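Local coordinates for concanavalin B (Canavalia ensiformis, PDB 6CAF), which may act as a carbohydrate-binding seed protein, built on the barrel fold of the family 18 chitinases, at residues A[56-61]-A[102-107]; A[33-38]-A[288-293]. All blocks are in the same frame, centred on the assembly; numbering follows the deposited sequence.

Contact 1: A[56-61]-A[102-107]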
loop_
_atom_site.group_PDB
_atom_site.type_symbol
_atom_site.label_atom_id
_atom_site.label_comp_id
_atom_site.label_asym_id
_atom_site.label_seq_id
_atom_site.Cartn_x
_atom_site.Cartn_y
_atom_site.Cartn_z
ATOM N N VAL A 56 -1.235 7.563 -2.073
ATOM C CA VAL A 56 -2.579 7.083 -1.790
ATOM C C VAL A 56 -2.771 5.780 -2.554
ATOM O O VAL A 56 -2.558 5.715 -3.773
ATOM C CB VAL A 56 -3.649 8.115 -2.198
ATOM C CG1 VAL A 56 -5.041 7.574 -1.978
ATOM C CG2 VAL A 56 -3.449 9.393 -1.430
ATOM N N PHE A 57 -3.191 4.751 -1.832
ATOM C CA PHE A 57 -3.537 3.461 -2.419
ATOM C C PHE A 57 -5.043 3.415 -2.669
ATOM O O PHE A 57 -5.830 3.414 -1.709
ATOM C CB PHE A 57 -3.224 2.300 -1.470
ATOM C CG PHE A 57 -1.808 2.208 -0.997
ATOM C CD1 PHE A 57 -0.760 2.013 -1.874
ATOM C CD2 PHE A 57 -1.535 2.247 0.354
ATOM C CE1 PHE A 57 0.520 1.858 -1.397
ATOM C CE2 PHE A 57 -0.258 2.067 0.822
ATOM C CZ PHE A 57 0.785 1.898 -0.050
ATOM N N ILE A 58 -5.469 3.383 -3.934
ATOM C CA ILE A 58 -6.876 3.163 -4.262
ATOM C C ILE A 58 -7.167 1.681 -4.055
ATOM O O ILE A 58 -6.540 0.817 -4.702
ATOM C CB ILE A 58 -7.213 3.596 -5.696
ATOM C CG1 ILE A 58 -6.994 5.112 -5.839
ATOM C CG2 ILE A 58 -8.617 3.200 -6.044
ATOM C CD1 ILE A 58 -7.219 5.651 -7.220
ATOM N N SER A 59 -8.085 1.404 -3.128
ATOM C CA SER A 59 -8.190 0.091 -2.510
ATOM C C SER A 59 -9.614 -0.444 -2.579
ATOM O O SER A 59 -10.503 0.180 -2.001
ATOM C CB SER A 59 -7.757 0.231 -1.056
ATOM O OG SER A 59 -6.427 0.763 -0.976
ATOM N N PHE A 60 -9.896 -1.554 -3.250
ATOM C CA PHE A 60 -8.983 -2.520 -3.827
ATOM C C PHE A 60 -9.557 -3.094 -5.115
ATOM O O PHE A 60 -10.770 -3.223 -5.246
ATOM C CB PHE A 60 -8.809 -3.732 -2.901
ATOM C CG PHE A 60 -8.145 -3.416 -1.582
ATOM C CD1 PHE A 60 -6.772 -3.386 -1.474
ATOM C CD2 PHE A 60 -8.898 -3.127 -0.469
ATOM C CE1 PHE A 60 -6.158 -3.105 -0.285
ATOM C CE2 PHE A 60 -8.290 -2.857 0.737
ATOM C CZ PHE A 60 -6.922 -2.831 0.822
ATOM N N LEU A 61 -8.664 -3.511 -6.015
ATOM C CA LEU A 61 -9.026 -4.447 -7.092
ATOM C C LEU A 61 -8.945 -5.835 -6.459
ATOM O O LEU A 61 -7.858 -6.341 -6.195
ATOM C CB LEU A 61 -8.082 -4.311 -8.268
ATOM C CG LEU A 61 -8.550 -5.038 -9.518
ATOM C CD1 LEU A 61 -9.601 -4.227 -10.254
ATOM C CD2 LEU A 61 -7.383 -5.357 -10.419
ATOM N N VAL A 102 1.236 13.890 -5.348
ATOM C CA VAL A 102 0.836 12.700 -4.623
ATOM C C VAL A 102 0.880 11.532 -5.604
ATOM O O VAL A 102 0.350 11.613 -6.710
ATOM C CB VAL A 102 -0.575 12.837 -4.036
ATOM C CG1 VAL A 102 -1.007 11.573 -3.337
ATOM C CG2 VAL A 102 -0.663 14.034 -3.118
ATOM N N LYS A 103 1.514 10.444 -5.200
ATOM C CA LYS A 103 1.529 9.244 -6.021
ATOM C C LYS A 103 0.263 8.448 -5.750
ATOM O O LYS A 103 -0.056 8.199 -4.600
ATOM C CB LYS A 103 2.754 8.414 -5.701
ATOM C CG LYS A 103 4.057 9.077 -6.042
ATOM C CD LYS A 103 5.224 8.163 -5.800
ATOM C CE LYS A 103 6.539 8.843 -6.135
ATOM N NZ LYS A 103 6.936 9.671 -4.987
ATOM N N VAL A 104 -0.444 8.057 -6.803
ATOM C CA VAL A 104 -1.673 7.315 -6.651
ATOM C C VAL A 104 -1.422 5.912 -7.201
ATOM O O VAL A 104 -1.070 5.733 -8.373
ATOM C CB VAL A 104 -2.816 7.997 -7.401
ATOM C CG1 VAL A 104 -4.109 7.228 -7.261
ATOM C CG2 VAL A 104 -2.992 9.440 -6.944
ATOM N N PHE A 105 -1.580 4.930 -6.329
ATOM C CA PHE A 105 -1.382 3.542 -6.690
ATOM C C PHE A 105 -2.737 2.845 -6.761
ATOM O O PHE A 105 -3.679 3.258 -6.079
ATOM C CB PHE A 105 -0.581 2.818 -5.605
ATOM C CG PHE A 105 0.903 3.049 -5.574
ATOM C CD1 PHE A 105 1.478 4.256 -5.594
ATOM C CD2 PHE A 105 1.733 1.968 -5.462
ATOM C CE1 PHE A 105 2.842 4.412 -5.493
ATOM C CE2 PHE A 105 3.098 2.110 -5.364
ATOM C CZ PHE A 105 3.654 3.354 -5.336
ATOM N N LEU A 106 -2.810 1.760 -7.543
ATOM C CA LEU A 106 -3.894 0.806 -7.402
ATOM C C LEU A 106 -3.453 -0.335 -6.507
ATOM O O LEU A 106 -2.418 -0.950 -6.766
ATOM C CB LEU A 106 -4.323 0.241 -8.765
ATOM C CG LEU A 106 -5.478 -0.740 -8.715
ATOM C CD1 LEU A 106 -6.772 -0.094 -8.281
ATOM C CD2 LEU A 106 -5.626 -1.422 -10.061
ATOM N N ALA A 107 -4.230 -0.603 -5.465
ATOM C CA ALA A 107 -3.944 -1.737 -4.589
ATOM C C ALA A 107 -4.737 -2.967 -5.016
ATOM O O ALA A 107 -5.967 -2.928 -5.160
ATOM C CB ALA A 107 -4.264 -1.396 -3.153
#
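The carbonyl oxygen of V56 is gripped twice by the neighbouring strand: F105 N donates to V56 O at 2.8 Å, and the CA-H of V104 adds a CA-H...O contact. The regular parallel ladder runs from V56 N on the carbonyl of K103 as far as A107 N on that of I58; L61 N then reaches A107 O one residue further along, past the cis peptide bond before F60. The two strands, linked through helix 91-99 as a beta-alpha-beta unit, are neighbouring staves of the TIM barrel.

On the face carrying F57, S59, F105 and A107, F57 and F105 form a T-shaped pair, the edge of F57 toward the face of F105, with planes at 89°. With CG anti to its carbonyl carbon (chi1 -57°), the F57 ring lies alongside F105, and CD1 comes to 3.8 Å from F105 CB. H152 stacks on F57 from a further strand. A107, with only a methyl group, brings CB to 3.6 Å from F60 CD1, meeting that ring obliquely. S59 CB sits over the centre of the F60 ring. S59 OG donates back to F57 O at 2.8 Å, from above the carbonyl plane, so this buried hydroxyl is satisfied.

The other face, with V56, I58, V104 and L106, is aliphatic. I58 CD1 presses on V104 CG1 at 3.5 Å, a tight fit for branched side chains. At the strand end L61 CB meets L106 CD2 at 4.2 Å. Backbone polarity is thus spent between the strands, and the side chains can be aromatic toward the barrel interior and aliphatic outside.

Contact 2: A[33-38]-A[288-293]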
loop_
_atom_site.group_PDB
_atom_site.type_symbol
_atom_site.label_atom_id
_atom_site.label_comp_id
_atom_site.label_asym_id
_atom_site.label_seq_id
_atom_site.Cartn_x
_atom_site.Cartn_y
_atom_site.Cartn_z
ATOM N N ALA A 33 1.857 7.136 3.526
ATOM C CA ALA A 33 0.915 6.577 2.572
ATOM C C ALA A 33 -0.404 6.296 3.307
ATOM O O ALA A 33 -0.410 6.095 4.529
ATOM C CB ALA A 33 1.470 5.262 2.026
ATOM N N VAL A 34 -1.494 6.239 2.546
ATOM C CA VAL A 34 -2.781 5.949 3.140
ATOM C C VAL A 34 -3.633 5.149 2.175
ATOM O O VAL A 34 -3.550 5.333 0.955
ATOM C CB VAL A 34 -3.493 7.250 3.551
ATOM C CG1 VAL A 34 -3.905 8.084 2.347
ATOM C CG2 VAL A 34 -4.675 7.006 4.477
ATOM N N TYR A 35 -4.450 4.267 2.738
ATOM C CA TYR A 35 -5.440 3.512 1.988
ATOM C C TYR A 35 -6.749 4.284 1.892
ATOM O O TYR A 35 -7.281 4.779 2.888
ATOM C CB TYR A 35 -5.694 2.167 2.634
ATOM C CG TYR A 35 -4.545 1.191 2.560
ATOM C CD1 TYR A 35 -3.503 1.233 3.474
ATOM C CD2 TYR A 35 -4.496 0.236 1.578
ATOM C CE1 TYR A 35 -2.454 0.339 3.428
ATOM C CE2 TYR A 35 -3.460 -0.671 1.535
ATOM C CZ TYR A 35 -2.448 -0.635 2.433
ATOM O OH TYR A 35 -1.435 -1.576 2.343
ATOM N N TRP A 36 -7.266 4.338 0.673
ATOM C CA TRP A 36 -8.503 5.027 0.350
ATOM C C TRP A 36 -9.358 4.172 -0.553
ATOM O O TRP A 36 -8.851 3.603 -1.504
ATOM C CB TRP A 36 -8.187 6.361 -0.343
ATOM C CG TRP A 36 -9.415 7.115 -0.735
ATOM C CD1 TRP A 36 -10.071 8.047 0.030
ATOM C CD2 TRP A 36 -10.186 6.954 -1.939
ATOM N NE1 TRP A 36 -11.209 8.462 -0.630
ATOM C CE2 TRP A 36 -11.303 7.792 -1.828
ATOM C CE3 TRP A 36 -10.022 6.220 -3.112
ATOM C CZ2 TRP A 36 -12.256 7.883 -2.828
ATOM C CZ3 TRP A 36 -10.964 6.296 -4.082
ATOM C CH2 TRP A 36 -12.059 7.122 -3.950
ATOM N N GLY A 37 -10.648 4.089 -0.271
ATOM C CA GLY A 37 -11.526 3.367 -1.163
ATOM C C GLY A 37 -12.861 2.915 -0.645
ATOM O O GLY A 37 -13.505 2.130 -1.303
ATOM N N GLN A 38 -13.352 3.409 0.390
ATOM C CA GLN A 38 -14.626 3.100 1.043
ATOM C C GLN A 38 -15.372 4.382 1.301
ATOM O O GLN A 38 -14.799 5.459 1.258
ATOM C CB GLN A 38 -14.428 2.305 2.330
ATOM C CG GLN A 38 -13.692 2.972 3.453
ATOM C CD GLN A 38 -13.573 2.051 4.673
ATOM O OE1 GLN A 38 -13.708 0.820 4.555
ATOM N NE2 GLN A 38 -13.391 2.647 5.845
ATOM N N ALA A 288 2.641 3.768 6.446
ATOM C CA ALA A 288 1.356 3.720 5.780
ATOM C C ALA A 288 0.275 3.563 6.817
ATOM O O ALA A 288 0.469 2.879 7.813
ATOM C CB ALA A 288 1.267 2.556 4.793
ATOM N N LEU A 289 -0.867 4.190 6.562
ATOM C CA LEU A 289 -1.982 4.141 7.494
ATOM C C LEU A 289 -3.198 3.440 6.889
ATOM O O LEU A 289 -3.724 3.842 5.831
ATOM C CB LEU A 289 -2.358 5.542 7.946
ATOM C CG LEU A 289 -1.262 6.248 8.742
ATOM C CD1 LEU A 289 -1.600 7.709 8.991
ATOM C CD2 LEU A 289 -0.982 5.541 10.032
ATOM N N TRP A 290 -3.621 2.392 7.607
ATOM C CA TRP A 290 -4.885 1.729 7.366
ATOM C C TRP A 290 -5.883 2.367 8.338
ATOM O O TRP A 290 -5.751 2.141 9.548
ATOM C CB TRP A 290 -4.773 0.211 7.629
ATOM C CG TRP A 290 -6.091 -0.455 7.496
ATOM C CD1 TRP A 290 -6.867 -0.901 8.503
ATOM C CD2 TRP A 290 -6.844 -0.613 6.294
ATOM N NE1 TRP A 290 -8.094 -1.349 7.998
ATOM C CE2 TRP A 290 -8.079 -1.212 6.634
ATOM C CE3 TRP A 290 -6.559 -0.409 4.940
ATOM C CZ2 TRP A 290 -9.055 -1.524 5.673
ATOM C CZ3 TRP A 290 -7.537 -0.726 3.983
ATOM C CH2 TRP A 290 -8.759 -1.280 4.346
ATOM N N ASN A 291 -6.850 3.181 7.898
ATOM C CA ASN A 291 -7.105 3.670 6.554
ATOM C C ASN A 291 -7.495 5.156 6.651
ATOM O O ASN A 291 -7.401 5.779 7.729
ATOM C CB ASN A 291 -8.189 2.846 5.879
ATOM C CG ASN A 291 -9.514 2.918 6.620
ATOM O OD1 ASN A 291 -9.645 3.527 7.678
ATOM N ND2 ASN A 291 -10.529 2.316 6.029
ATOM N N ARG A 292 -7.911 5.744 5.534
ATOM C CA ARG A 292 -8.202 7.158 5.516
ATOM C C ARG A 292 -9.309 7.501 6.533
ATOM O O ARG A 292 -9.190 8.499 7.248
ATOM C CB ARG A 292 -8.568 7.600 4.119
ATOM C CG ARG A 292 -9.028 9.039 4.015
ATOM C CD ARG A 292 -8.004 10.063 4.434
ATOM N NE ARG A 292 -8.538 11.378 4.154
ATOM C CZ ARG A 292 -8.392 12.484 4.877
ATOM N NH1 ARG A 292 -7.495 12.528 5.820
ATOM N NH2 ARG A 292 -9.110 13.563 4.586
ATOM N N GLN A 293 -10.369 6.702 6.582
ATOM C CA GLN A 293 -11.448 6.943 7.538
ATOM C C GLN A 293 -10.907 7.050 8.953
ATOM O O GLN A 293 -11.247 7.977 9.709
ATOM C CB GLN A 293 -12.480 5.802 7.472
ATOM C CG GLN A 293 -13.577 5.876 8.517
ATOM C CD GLN A 293 -14.520 4.700 8.563
ATOM O OE1 GLN A 293 -14.424 3.755 7.794
ATOM N NE2 GLN A 293 -15.455 4.767 9.496
#
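Closure of the TIM barrel happens where its first strand, 31-36, lies parallel to its last, 284-290, and A33 meets A288 with CB atoms 3.9 Å apart. Both alanines face the interior, where small side chains suit the space beside F210. The backbone bonds run from L289 N to A33 O (2.8 Å) and from Y35 N to L289 O (3.2 Å). Past the end of the last strand, R292 N at the start of the helix takes Y35 O at 2.9 Å.

Y35 and W290 carry the interior contact as an offset edge-to-face pair, the indole edge toward the phenol face, with planes at 71°. W290 CE3 comes to 3.5 Å from Y35 CG, and CZ3 reaches Y35 CB close by. W290 has CG anti to its backbone N (chi1 175°), which brings its benzene edge back to the first strand. The phenol oxygen of Y35 bonds to E250 OE1 and H152 NE2. An alanine at Y35 would probably leave the indole edge without its aromatic partner and both E250 and H152 without the hydroxyl they share.

A cis peptide joins W290 to N291, a feature known at this strand end in family 18 barrels, where the chain passes from strand into helix. N291 is the N-cap of helix 292-298: a short amide side chain suits this place, since OD1 can fold back to accept from A294 N.

On the outer face, V34 CG2 packs 3.6 Å from R292 N, and the aliphatic part of R292 continues past the edge of the W36 ring, its CG 4.2 Å from W36 CD1. Farther out, the guanidinium bonds to Y53 OH and T47 OG1.

How the contacts relate
The two contacts are neighbouring seams of one TIM barrel, their centres about 9 Å apart. Along the chain the order is 33-38, 56-61, 102-107, 288-293, so contact 1 is nested inside the long loop that contact 2 closes. Strands 31-36 and 55-64 are themselves sheet neighbours: F57 N lies 2.9 Å from V34 O and S59 N 2.8 Å from W36 O, both probable hydrogen bonds. Inside the barrel, F57 CD2 packs 3.7 Å from Y35 CZ, which makes the aromatic groups of both seams continuous. Four consecutive staves of the closed sheet are thereby held together, from the last strand through the first to the third.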